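Local coordinates for protein thiamine-monophosphate kinase (PDB 6XEP) that probably catalyses the ATP-dependent phosphorylation of thiamine monophosphate to thiamine diphosphate, the active form of vitamin B1, at residues A[104-107]-A[108-112]. Residues are numbered along the deposited sequence; the frame is centred on the assembly and turned at random. Where two conformers were deposited one is given.
Sequences EDWI and EAFGD
E108 donates its backbone N to E104 O (3.1 Å), the first of five successive i to i+4 bonds that wind 104-112 into the opening turns of an alpha-helix. A109 N bonds to D105 O, and A109 CB rests against the carbonyl oxygens of D105 and W106. F110 makes the main side-chain contact. Its N binds W106 O at 2.8 Å, while its CB lies over one face of the six-membered ring of W106, a CH-pi contact 4.1 Å from the centroid. Both aromatic side chains set CG anti to the backbone N (chi1 -171° in W106, 170° in F110), which sends the rings off the same side of the helix. The two rings lie within 21° of parallel, but they are displaced so far that little of one covers the other; W106 CH2 meets F110 CD2 at 3.7 Å. G111 N takes I107 O and D112 N takes E108 O, which R19 also binds; R19 forms a salt bridge with D112 OD1 as well. Helix 104-120 links parallel strands 89-99 and 124-132 in a beta-alpha-beta unit of the PurM-like N-terminal domain: F110 and W106 face the sheet, F110 on L95 and L97 and W106 on L99, all of strand 89-99, and both on L137 of strand 136-145; I107 also packs on L99, and W106 and A109 meet A68 of helix 68-85.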
loop_
_atom_site.group_PDB
_atom_site.type_symbol
_atom_site.label_atom_id
_atom_site.label_comp_id
_atom_site.label_asym_id
_atom_site.label_seq_id
_atom_site.Cartn_x
_atom_site.Cartn_y
_atom_site.Cartn_z
ATOM N N GLU A 104 -20.973 3.200 7.285
ATOM C CA GLU A 104 -21.019 4.229 6.253
ATOM C C GLU A 104 -20.585 5.574 6.810
ATOM O O GLU A 104 -19.786 6.285 6.193
ATOM C CB GLU A 104 -22.429 4.332 5.667
ATOM C CG GLU A 104 -22.828 3.205 4.738
ATOM C CD GLU A 104 -24.200 3.430 4.109
ATOM O OE1 GLU A 104 -25.018 4.175 4.695
ATOM O OE2 GLU A 104 -24.462 2.868 3.023
ATOM N N ASP A 105 -21.098 5.936 7.986
ATOM C CA ASP A 105 -20.793 7.255 8.519
ATOM C C ASP A 105 -19.332 7.384 8.918
ATOM O O ASP A 105 -18.753 8.464 8.785
ATOM C CB ASP A 105 -21.695 7.560 9.701
ATOM C CG ASP A 105 -23.074 7.996 9.260
ATOM O OD1 ASP A 105 -23.390 7.824 8.057
ATOM O OD2 ASP A 105 -23.827 8.525 10.098
ATOM N N TRP A 106 -18.719 6.310 9.409
ATOM C CA TRP A 106 -17.306 6.410 9.769
ATOM C C TRP A 106 -16.440 6.628 8.537
ATOM O O TRP A 106 -15.547 7.474 8.545
ATOM C CB TRP A 106 -16.867 5.155 10.524
ATOM C CG TRP A 106 -15.498 5.261 11.110
ATOM C CD1 TRP A 106 -15.183 5.590 12.401
ATOM C CD2 TRP A 106 -14.258 4.991 10.453
ATOM N NE1 TRP A 106 -13.827 5.557 12.577
ATOM C CE2 TRP A 106 -13.232 5.201 11.395
ATOM C CE3 TRP A 106 -13.911 4.603 9.156
ATOM C CZ2 TRP A 106 -11.887 5.034 11.082
ATOM C CZ3 TRP A 106 -12.565 4.438 8.843
ATOM C CH2 TRP A 106 -11.574 4.669 9.797
ATOM N N ILE A 107 -16.707 5.900 7.458
ATOM C CA ILE A 107 -15.875 6.031 6.269
ATOM C C ILE A 107 -16.026 7.416 5.664
ATOM O O ILE A 107 -15.056 7.997 5.176
ATOM C CB ILE A 107 -16.214 4.931 5.249
ATOM C CG1 ILE A 107 -15.735 3.575 5.758
ATOM C CG2 ILE A 107 -15.512 5.188 3.932
ATOM C CD1 ILE A 107 -16.200 2.427 4.865
ATOM N N GLU A 108 -17.242 7.967 5.683
ATOM C CA GLU A 108 -17.449 9.315 5.158
ATOM C C GLU A 108 -16.643 10.338 5.954
ATOM O O GLU A 108 -16.041 11.253 5.381
ATOM C CB GLU A 108 -18.940 9.652 5.182
ATOM C CG GLU A 108 -19.301 11.013 4.609
ATOM C CD GLU A 108 -20.781 11.121 4.226
ATOM O OE1 GLU A 108 -21.659 10.797 5.058
ATOM O OE2 GLU A 108 -21.066 11.531 3.079
ATOM N N ALA A 109 -16.633 10.199 7.278
ATOM C CA ALA A 109 -15.879 11.109 8.136
ATOM C C ALA A 109 -14.382 10.911 7.970
ATOM O O ALA A 109 -13.610 11.877 7.989
ATOM C CB ALA A 109 -16.274 10.892 9.593
ATOM N N PHE A 110 -13.947 9.660 7.838
ATOM C CA PHE A 110 -12.550 9.401 7.519
ATOM C C PHE A 110 -12.182 10.098 6.217
ATOM O O PHE A 110 -11.129 10.729 6.116
ATOM C CB PHE A 110 -12.322 7.890 7.417
ATOM C CG PHE A 110 -10.985 7.521 6.851
ATOM C CD1 PHE A 110 -10.777 7.480 5.478
ATOM C CD2 PHE A 110 -9.954 7.185 7.681
ATOM C CE1 PHE A 110 -9.537 7.143 4.961
ATOM C CE2 PHE A 110 -8.707 6.862 7.157
ATOM C CZ PHE A 110 -8.511 6.833 5.799
ATOM N N GLY A 111 -13.065 10.013 5.219
ATOM C CA GLY A 111 -12.773 10.645 3.943
ATOM C C GLY A 111 -12.667 12.151 4.072
ATOM O O GLY A 111 -11.829 12.779 3.426
ATOM N N ASP A 112 -13.507 12.746 4.921
ATOM C CA ASP A 112 -13.388 14.180 5.189
ATOM C C ASP A 112 -11.957 14.548 5.559
ATOM O O ASP A 112 -11.394 15.514 5.030
ATOM C CB ASP A 112 -14.330 14.593 6.323
ATOM C CG ASP A 112 -15.763 14.738 5.888
ATOM O OD1 ASP A 112 -16.050 14.717 4.669
ATOM O OD2 ASP A 112 -16.609 14.878 6.796
#